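Local structure of alcohol dehydrogenase superfamily protein (Novosphingobium aromaticivorans, 3GAZ) at residues P6-V12 with L22-P28; I39-G43 with M125-V130; D218-L224 with G240-L246. The protein probably acts as an NADP-dependent oxidoreductase of the medium-chain alcohol dehydrogenase superfamily, although its substrate is not known. All coordinates share one frame. Residue numbers count along the deposited sequence, not the author numbering.

Contact 1: P6-V12 with L22-P28; sequences PTMIAAV and LRKLARP
Two strands paired antiparallel teach how a hairpin is finished by backbone and side-chain bonds at its open end. Residues 7-12 and 22-26 are both extended, their axes 4.5 Å apart at closest approach and 143° between directions. Met-8 with Leu-25 and Ala-10 with Arg-23 are hydrogen-bonded pairs: Met-8 N to Leu-25 O is 2.8 Å, Leu-25 N to Met-8 O 2.9 Å, Ala-10 N to Arg-23 O 3.0 Å and Arg-23 N to Ala-10 O 2.8 Å. Thr-7/Ala-26, Ile-9/Lys-24 and Ala-11/Leu-22 are the non-hydrogen-bonded pairs. The selenomethionine Met-8, the residue with the largest area buried by the partner segment, takes a p, t, t rotamer that lays its SE 3.5 Å from Pro-28 CD. This is the beta hairpin at the start of the chain, resting on loop residues Gln-102 and Ala-106 and on Phe-108, with the outer edge of 7-12 hydrogen-bonded to Gln-107 and His-105. Arg-27, just beyond its strand, donates N to Pro-6 O at 3.1 Å, while its t, t, m side chain brings NE 3.0 Å and NH2 3.1 Å from Thr-7 O; Pro-6 CB lies over one guanidinium face. Thr-7 (p) sets OG1 3.4 Å from Lys-24 CG. On the face bearing Met-8, Leu-25 CD1 meets Ala-10 CB at 4.2 Å and Val-12 CG2 at 4.0 Å. Beside them Arg-23 forms a salt bridge to Glu-188 of the second subunit.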
loop_
_atom_site.group_PDB
_atom_site.type_symbol
_atom_site.label_atom_id
_atom_site.label_comp_id
_atom_site.label_asym_id
_atom_site.label_seq_id
_atom_site.Cartn_x
_atom_site.Cartn_y
_atom_site.Cartn_z
ATOM N N PRO A 6 14.814 -12.461 -15.753
ATOM C CA PRO A 6 14.292 -13.705 -15.144
ATOM C C PRO A 6 12.881 -13.525 -14.586
ATOM O O PRO A 6 12.481 -12.426 -14.200
ATOM C CB PRO A 6 15.264 -14.100 -14.044
ATOM C CG PRO A 6 15.833 -12.751 -13.658
ATOM C CD PRO A 6 15.984 -11.992 -14.992
ATOM N N THR A 7 12.137 -14.623 -14.541
ATOM C CA THR A 7 10.765 -14.600 -14.061
ATOM C C THR A 7 10.583 -15.467 -12.824
ATOM O O THR A 7 11.539 -16.035 -12.299
ATOM C CB THR A 7 9.809 -15.120 -15.147
ATOM O OG1 THR A 7 10.149 -16.480 -15.466
ATOM C CG2 THR A 7 9.912 -14.265 -16.400
HETATM N N MSE A 8 9.340 -15.555 -12.364
HETATM C CA MSE A 8 8.996 -16.368 -11.205
HETATM C C MSE A 8 7.529 -16.755 -11.324
HETATM O O MSE A 8 6.784 -16.155 -12.100
HETATM C CB MSE A 8 9.214 -15.596 -9.888
HETATM C CG MSE A 8 8.207 -14.466 -9.606
HETATM SE SE MSE A 8 8.231 -13.841 -7.866
HETATM C CE MSE A 8 7.021 -12.481 -7.983
ATOM N N ILE A 9 7.123 -17.766 -10.565
ATOM C CA ILE A 9 5.734 -18.199 -10.555
ATOM C C ILE A 9 5.107 -17.610 -9.293
ATOM O O ILE A 9 5.712 -17.638 -8.221
ATOM C CB ILE A 9 5.604 -19.744 -10.479
ATOM C CG1 ILE A 9 6.149 -20.386 -11.757
ATOM C CG2 ILE A 9 4.140 -20.138 -10.268
ATOM C CD1 ILE A 9 5.411 -19.977 -13.012
ATOM N N ALA A 10 3.901 -17.076 -9.424
ATOM C CA ALA A 10 3.203 -16.505 -8.285
ATOM C C ALA A 10 1.709 -16.718 -8.460
ATOM O O ALA A 10 1.217 -16.866 -9.582
ATOM C CB ALA A 10 3.506 -15.009 -8.167
ATOM N N ALA A 11 0.993 -16.746 -7.345
ATOM C CA ALA A 11 -0.449 -16.914 -7.377
ATOM C C ALA A 11 -1.032 -15.516 -7.239
ATOM O O ALA A 11 -0.707 -14.782 -6.302
ATOM C CB ALA A 11 -0.907 -17.799 -6.229
ATOM N N VAL A 12 -1.885 -15.145 -8.181
ATOM C CA VAL A 12 -2.493 -13.830 -8.162
ATOM C C VAL A 12 -4.004 -13.895 -8.043
ATOM O O VAL A 12 -4.654 -14.669 -8.747
ATOM C CB VAL A 12 -2.156 -13.046 -9.457
ATOM C CG1 VAL A 12 -2.769 -11.652 -9.398
ATOM C CG2 VAL A 12 -0.653 -12.965 -9.646
ATOM N N LEU A 22 -2.210 -18.917 -11.042
ATOM C CA LEU A 22 -0.767 -19.051 -11.173
ATOM C C LEU A 22 -0.331 -18.280 -12.419
ATOM O O LEU A 22 -0.868 -18.491 -13.509
ATOM C CB LEU A 22 -0.369 -20.522 -11.302
ATOM C CG LEU A 22 -0.625 -21.393 -10.071
ATOM C CD1 LEU A 22 -0.056 -22.779 -10.308
ATOM C CD2 LEU A 22 0.029 -20.759 -8.844
ATOM N N ARG A 23 0.647 -17.399 -12.249
ATOM C CA ARG A 23 1.150 -16.565 -13.342
ATOM C C ARG A 23 2.681 -16.514 -13.356
ATOM O O ARG A 23 3.316 -16.615 -12.305
ATOM C CB ARG A 23 0.634 -15.129 -13.170
ATOM C CG ARG A 23 -0.871 -14.937 -13.309
ATOM C CD ARG A 23 -1.296 -15.117 -14.752
ATOM N NE ARG A 23 -0.428 -14.377 -15.671
ATOM C CZ ARG A 23 -0.311 -13.052 -15.697
ATOM N NH1 ARG A 23 -1.010 -12.301 -14.853
ATOM N NH2 ARG A 23 0.515 -12.475 -16.564
ATOM N N LYS A 24 3.271 -16.363 -14.541
ATOM C CA LYS A 24 4.722 -16.229 -14.633
ATOM C C LYS A 24 4.937 -14.725 -14.751
ATOM O O LYS A 24 4.529 -14.110 -15.734
ATOM C CB LYS A 24 5.287 -16.938 -15.869
ATOM C CG LYS A 24 6.799 -16.748 -16.034
ATOM C CD LYS A 24 7.389 -17.638 -17.122
ATOM C CE LYS A 24 6.922 -17.240 -18.516
ATOM N NZ LYS A 24 7.465 -18.164 -19.562
ATOM N N LEU A 25 5.562 -14.135 -13.738
ATOM C CA LEU A 25 5.787 -12.692 -13.704
ATOM C C LEU A 25 7.252 -12.339 -13.533
ATOM O O LEU A 25 8.086 -13.198 -13.250
ATOM C CB LEU A 25 5.007 -12.074 -12.539
ATOM C CG LEU A 25 3.531 -12.451 -12.413
ATOM C CD1 LEU A 25 2.987 -11.981 -11.071
ATOM C CD2 LEU A 25 2.754 -11.839 -13.568
ATOM N N ALA A 26 7.553 -11.056 -13.689
ATOM C CA ALA A 26 8.917 -10.578 -13.528
ATOM C C ALA A 26 9.383 -10.904 -12.114
ATOM O O ALA A 26 8.640 -10.728 -11.144
ATOM C CB ALA A 26 8.971 -9.074 -13.762
ATOM N N ARG A 27 10.608 -11.400 -11.996
ATOM C CA ARG A 27 11.154 -11.722 -10.687
ATOM C C ARG A 27 11.615 -10.413 -10.052
ATOM O O ARG A 27 12.320 -9.630 -10.681
ATOM C CB ARG A 27 12.338 -12.681 -10.818
ATOM C CG ARG A 27 12.876 -13.160 -9.482
ATOM C CD ARG A 27 14.072 -14.080 -9.658
ATOM N NE ARG A 27 13.729 -15.271 -10.428
ATOM C CZ ARG A 27 14.539 -16.309 -10.605
ATOM N NH1 ARG A 27 15.754 -16.307 -10.068
ATOM N NH2 ARG A 27 14.132 -17.354 -11.314
ATOM N N PRO A 28 11.210 -10.154 -8.800
ATOM C CA PRO A 28 11.593 -8.929 -8.096
ATOM C C PRO A 28 13.101 -8.794 -7.958
ATOM O O PRO A 28 13.828 -9.789 -7.921
ATOM C CB PRO A 28 10.917 -9.083 -6.737
ATOM C CG PRO A 28 9.723 -9.908 -7.050
ATOM C CD PRO A 28 10.280 -10.948 -7.982
#

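Contact 2: I39-G43 with M125-V130; sequences IEASG and MRQASV
Here a short helix packs on a strand with no hydrogen bond across a seam lined by Ala-41, Gly-43 and Ser-129. Strand 41-43 and helix 125-129 have axes 7.0 Å apart at closest approach and crossing at -28°, with Ala-41 CA 5.3 Å from Arg-126 CA and Gly-43 CA 4.4 Å from Val-130 CA. The apolar contact is Ala-41 CB to Met-125 CB, 3.9 Å; the same CB packs 3.2 Å from Met-125 O and 3.6 Å from Ser-129 CB. The selenomethionine Met-125 (m, m, t) sets CE 3.6 Å from Glu-40 OE2, an oxygen hydrogen-bonded to Thr-74. Gly-43 CA makes a CA-H...O contact of 3.3 Å to Ser-129 O, leaving no room for a side chain. Within the helix, Ser-129 (p) turns OG to Arg-126 O at 2.7 Å. This is helix-on-sheet packing in what is probably the GroES-like part. Glu-40 and Ala-41 form a classic beta bulge opposite Ala-72 of strand 70-78, and the helix lies against that strand, strand 90-94 and strand 332-334.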
loop_
_atom_site.group_PDB
_atom_site.type_symbol
_atom_site.label_atom_id
_atom_site.label_comp_id
_atom_site.label_asym_id
_atom_site.label_seq_id
_atom_site.Cartn_x
_atom_site.Cartn_y
_atom_site.Cartn_z
ATOM N N ILE A 39 11.334 -18.015 -1.555
ATOM C CA ILE A 39 10.338 -18.533 -0.629
ATOM C C ILE A 39 10.114 -20.034 -0.737
ATOM O O ILE A 39 9.777 -20.547 -1.804
ATOM C CB ILE A 39 8.990 -17.800 -0.832
ATOM C CG1 ILE A 39 9.188 -16.293 -0.620
ATOM C CG2 ILE A 39 7.944 -18.353 0.134
ATOM C CD1 ILE A 39 7.953 -15.444 -0.924
ATOM N N GLU A 40 10.299 -20.733 0.379
ATOM C CA GLU A 40 10.108 -22.178 0.409
ATOM C C GLU A 40 8.768 -22.557 1.046
ATOM O O GLU A 40 8.171 -23.574 0.692
ATOM C CB GLU A 40 11.287 -22.841 1.140
ATOM C CG GLU A 40 12.601 -22.670 0.371
ATOM C CD GLU A 40 13.811 -23.274 1.062
ATOM O OE1 GLU A 40 13.730 -24.435 1.514
ATOM O OE2 GLU A 40 14.854 -22.587 1.135
ATOM N N ALA A 41 8.292 -21.723 1.965
ATOM C CA ALA A 41 7.016 -21.953 2.633
ATOM C C ALA A 41 6.321 -20.617 2.888
ATOM O O ALA A 41 6.954 -19.640 3.305
ATOM C CB ALA A 41 7.230 -22.696 3.952
ATOM N N SER A 42 5.017 -20.586 2.621
ATOM C CA SER A 42 4.201 -19.391 2.803
ATOM C C SER A 42 3.154 -19.682 3.883
ATOM O O SER A 42 2.364 -20.621 3.757
ATOM C CB SER A 42 3.518 -19.028 1.475
ATOM O OG SER A 42 2.665 -17.897 1.598
ATOM N N GLY A 43 3.158 -18.884 4.945
ATOM C CA GLY A 43 2.208 -19.088 6.027
ATOM C C GLY A 43 0.906 -18.354 5.777
ATOM O O GLY A 43 0.914 -17.162 5.478
HETATM N N MSE A 125 10.776 -25.462 7.163
HETATM C CA MSE A 125 10.313 -24.231 6.534
HETATM C C MSE A 125 8.815 -24.010 6.778
HETATM O O MSE A 125 8.371 -22.877 6.984
HETATM C CB MSE A 125 10.616 -24.260 5.033
HETATM C CG MSE A 125 12.101 -24.056 4.687
HETATM SE SE MSE A 125 12.680 -22.341 4.937
HETATM C CE MSE A 125 14.464 -22.534 4.669
ATOM N N ARG A 126 8.040 -25.091 6.759
ATOM C CA ARG A 126 6.601 -24.993 6.996
ATOM C C ARG A 126 6.332 -24.463 8.403
ATOM O O ARG A 126 5.549 -23.532 8.583
ATOM C CB ARG A 126 5.936 -26.365 6.820
ATOM C CG ARG A 126 5.491 -26.675 5.384
ATOM C CD ARG A 126 5.219 -28.170 5.185
ATOM N NE ARG A 126 4.378 -28.738 6.238
ATOM C CZ ARG A 126 3.079 -28.490 6.393
ATOM N NH1 ARG A 126 2.446 -27.679 5.556
ATOM N NH2 ARG A 126 2.414 -29.051 7.395
ATOM N N GLN A 127 6.993 -25.054 9.397
ATOM C CA GLN A 127 6.820 -24.642 10.789
ATOM C C GLN A 127 7.151 -23.170 11.023
ATOM O O GLN A 127 6.423 -22.465 11.718
ATOM C CB GLN A 127 7.702 -25.483 11.713
ATOM C CG GLN A 127 7.230 -26.897 11.964
ATOM C CD GLN A 127 8.203 -27.654 12.852
ATOM O OE1 GLN A 127 9.374 -27.809 12.511
ATOM N NE2 GLN A 127 7.724 -28.122 14.000
ATOM N N ALA A 128 8.265 -22.718 10.459
ATOM C CA ALA A 128 8.694 -21.338 10.628
ATOM C C ALA A 128 7.780 -20.349 9.907
ATOM O O ALA A 128 7.558 -19.242 10.392
ATOM C CB ALA A 128 10.124 -21.178 10.135
ATOM N N SER A 129 7.245 -20.755 8.757
ATOM C CA SER A 129 6.378 -19.879 7.968
ATOM C C SER A 129 5.061 -19.460 8.636
ATOM O O SER A 129 4.507 -18.414 8.300
ATOM C CB SER A 129 6.067 -20.526 6.616
ATOM O OG SER A 129 5.142 -21.593 6.755
ATOM N N VAL A 130 4.558 -20.255 9.574
ATOM C CA VAL A 130 3.290 -19.921 10.231
ATOM C C VAL A 130 3.461 -19.181 11.551
ATOM O O VAL A 130 2.486 -18.911 12.247
ATOM C CB VAL A 130 2.447 -21.185 10.511
ATOM C CG1 VAL A 130 2.094 -21.869 9.212
ATOM C CG2 VAL A 130 3.218 -22.138 11.435
#

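Contact 3: D218-L224 with G240-L246; sequences DLVYDTL and GHVVSCL
Ser-244 OG donates a hydrogen bond of 2.9 Å to Asp-222 OD2, joining two parallel strand ends, each of which turns on its own member of that pair. Asp-222 OD1 accepts Leu-224 N at 3.0 Å in an Asx turn, and also Gly-225 N; Ser-244 OG accepts Leu-246 N at 3.0 Å in an ST turn. Strands 219-222 and 240-244 run 15° apart, axes 4.7 Å at closest, pairing Leu-219 with His-241 through Asp-222 with Ser-244. The ladder is His-241 N to Asp-218 O 3.0 Å, Val-220 N to His-241 O 3.0 Å, Val-243 N to Val-220 O 2.9 Å, Asp-222 N to Val-243 O 2.8 Å and a weak fifth, Cys-245 N to Asp-222 O 3.4 Å. Tyr-221 (chi1 t) receives Val-243 CG2 over its ring (centroid 3.6 Å), with Cys-245 SG at the edge; Val-220 CB meets Val-242 CG2 at 4.1 Å on the other face. Helix 227-235 makes the crossover of a right-handed beta-alpha-beta unit, the building block of the Rossmann fold.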
loop_
_atom_site.group_PDB
_atom_site.type_symbol
_atom_site.label_atom_id
_atom_site.label_comp_id
_atom_site.label_asym_id
_atom_site.label_seq_id
_atom_site.Cartn_x
_atom_site.Cartn_y
_atom_site.Cartn_z
ATOM N N ASP A 218 -4.461 -11.180 36.379
ATOM C CA ASP A 218 -3.699 -9.940 36.208
ATOM C C ASP A 218 -3.735 -9.466 34.755
ATOM O O ASP A 218 -3.835 -8.267 34.477
ATOM C CB ASP A 218 -2.230 -10.134 36.595
ATOM C CG ASP A 218 -2.039 -10.499 38.053
ATOM O OD1 ASP A 218 -2.648 -9.840 38.922
ATOM O OD2 ASP A 218 -1.265 -11.440 38.327
ATOM N N LEU A 219 -3.652 -10.420 33.830
ATOM C CA LEU A 219 -3.641 -10.104 32.405
ATOM C C LEU A 219 -4.543 -11.028 31.589
ATOM O O LEU A 219 -4.487 -12.245 31.740
ATOM C CB LEU A 219 -2.200 -10.201 31.887
ATOM C CG LEU A 219 -1.898 -9.936 30.410
ATOM C CD1 LEU A 219 -2.362 -8.533 30.011
ATOM C CD2 LEU A 219 -0.392 -10.083 30.191
ATOM N N VAL A 220 -5.382 -10.446 30.734
ATOM C CA VAL A 220 -6.265 -11.236 29.877
ATOM C C VAL A 220 -6.020 -10.888 28.409
ATOM O O VAL A 220 -6.105 -9.722 28.020
ATOM C CB VAL A 220 -7.757 -10.977 30.175
ATOM C CG1 VAL A 220 -8.625 -11.823 29.237
ATOM C CG2 VAL A 220 -8.078 -11.316 31.637
ATOM N N TYR A 221 -5.708 -11.892 27.595
ATOM C CA TYR A 221 -5.480 -11.643 26.178
ATOM C C TYR A 221 -6.614 -12.219 25.339
ATOM O O TYR A 221 -6.761 -13.435 25.220
ATOM C CB TYR A 221 -4.149 -12.246 25.708
ATOM C CG TYR A 221 -3.656 -11.652 24.396
ATOM C CD1 TYR A 221 -4.526 -11.465 23.320
ATOM C CD2 TYR A 221 -2.327 -11.270 24.236
ATOM C CE1 TYR A 221 -4.085 -10.910 22.117
ATOM C CE2 TYR A 221 -1.872 -10.715 23.033
ATOM C CZ TYR A 221 -2.758 -10.536 21.980
ATOM O OH TYR A 221 -2.326 -9.985 20.793
ATOM N N ASP A 222 -7.415 -11.330 24.762
ATOM C CA ASP A 222 -8.525 -11.726 23.914
ATOM C C ASP A 222 -8.031 -11.894 22.482
ATOM O O ASP A 222 -7.581 -10.933 21.863
ATOM C CB ASP A 222 -9.621 -10.656 23.949
ATOM C CG ASP A 222 -10.641 -10.834 22.846
ATOM O OD1 ASP A 222 -11.070 -11.982 22.614
ATOM O OD2 ASP A 222 -11.019 -9.827 22.212
ATOM N N THR A 223 -8.106 -13.115 21.957
ATOM C CA THR A 223 -7.674 -13.354 20.584
ATOM C C THR A 223 -8.879 -13.632 19.698
ATOM O O THR A 223 -8.724 -13.911 18.509
ATOM C CB THR A 223 -6.741 -14.578 20.461
ATOM O OG1 THR A 223 -7.519 -15.779 20.547
ATOM C CG2 THR A 223 -5.693 -14.570 21.552
ATOM N N LEU A 224 -10.077 -13.556 20.272
ATOM C CA LEU A 224 -11.293 -13.840 19.518
ATOM C C LEU A 224 -12.158 -12.615 19.218
ATOM O O LEU A 224 -12.790 -12.544 18.165
ATOM C CB LEU A 224 -12.116 -14.901 20.260
ATOM C CG LEU A 224 -11.426 -16.268 20.369
ATOM C CD1 LEU A 224 -12.200 -17.188 21.301
ATOM C CD2 LEU A 224 -11.315 -16.882 18.978
ATOM N N GLY A 240 -6.221 -4.681 36.878
ATOM C CA GLY A 240 -5.639 -5.545 35.861
ATOM C C GLY A 240 -5.585 -4.952 34.462
ATOM O O GLY A 240 -6.010 -3.816 34.240
ATOM N N HIS A 241 -5.078 -5.732 33.509
ATOM C CA HIS A 241 -4.943 -5.275 32.128
ATOM C C HIS A 241 -5.520 -6.277 31.134
ATOM O O HIS A 241 -5.277 -7.478 31.231
ATOM C CB HIS A 241 -3.457 -5.039 31.819
ATOM C CG HIS A 241 -3.201 -4.196 30.604
ATOM N ND1 HIS A 241 -1.982 -3.596 30.364
ATOM C CD2 HIS A 241 -3.997 -3.855 29.561
ATOM C CE1 HIS A 241 -2.039 -2.920 29.230
ATOM N NE2 HIS A 241 -3.251 -3.061 28.722
ATOM N N VAL A 242 -6.282 -5.771 30.174
ATOM C CA VAL A 242 -6.875 -6.607 29.137
ATOM C C VAL A 242 -6.370 -6.126 27.775
ATOM O O VAL A 242 -6.370 -4.929 27.502
ATOM C CB VAL A 242 -8.422 -6.512 29.157
ATOM C CG1 VAL A 242 -9.013 -7.259 27.958
ATOM C CG2 VAL A 242 -8.966 -7.100 30.466
ATOM N N VAL A 243 -5.909 -7.046 26.935
ATOM C CA VAL A 243 -5.448 -6.658 25.603
ATOM C C VAL A 243 -6.200 -7.492 24.569
ATOM O O VAL A 243 -6.622 -8.617 24.848
ATOM C CB VAL A 243 -3.915 -6.865 25.425
ATOM C CG1 VAL A 243 -3.156 -6.121 26.519
ATOM C CG2 VAL A 243 -3.571 -8.346 25.453
ATOM N N SER A 244 -6.385 -6.932 23.381
ATOM C CA SER A 244 -7.083 -7.642 22.318
ATOM C C SER A 244 -6.491 -7.300 20.966
ATOM O O SER A 244 -6.007 -6.186 20.755
ATOM C CB SER A 244 -8.572 -7.280 22.316
ATOM O OG SER A 244 -9.227 -7.849 21.191
ATOM N N CYS A 245 -6.524 -8.266 20.054
ATOM C CA CYS A 245 -6.021 -8.050 18.706
ATOM C C CYS A 245 -7.194 -8.092 17.726
ATOM O O CYS A 245 -7.010 -8.194 16.518
ATOM C CB CYS A 245 -4.965 -9.104 18.345
ATOM S SG CYS A 245 -5.484 -10.823 18.508
ATOM N N LEU A 246 -8.406 -8.003 18.270
ATOM C CA LEU A 246 -9.633 -8.003 17.475
ATOM C C LEU A 246 -10.679 -7.116 18.138
ATOM O O LEU A 246 -11.873 -7.406 18.071
ATOM C CB LEU A 246 -10.201 -9.421 17.331
ATOM C CG LEU A 246 -9.640 -10.320 16.228
ATOM C CD1 LEU A 246 -10.250 -11.708 16.338
ATOM C CD2 LEU A 246 -9.926 -9.708 14.861
#

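In the fold
Contacts in series each close their own loop within one of the two parts of the fold. From the N terminus, contact 1 closes the N-terminal hairpin with nine residues between its segments, and contact 2 then bridges 81 residues to bring helix 125-129 back onto strand 41-43. Contact 3 closes next, over 15 residues, about a single helical crossover. None nests within or crosses another. Contacts 1 and 2 lie on the same side of the chain's centre, their own centres about 19 Å apart, in the GroES-like part; contact 3 lies opposite, its centre about 27 Å from that of contact 2 and about 40 Å from that of contact 1, within the parallel sheet of the nucleotide-binding type.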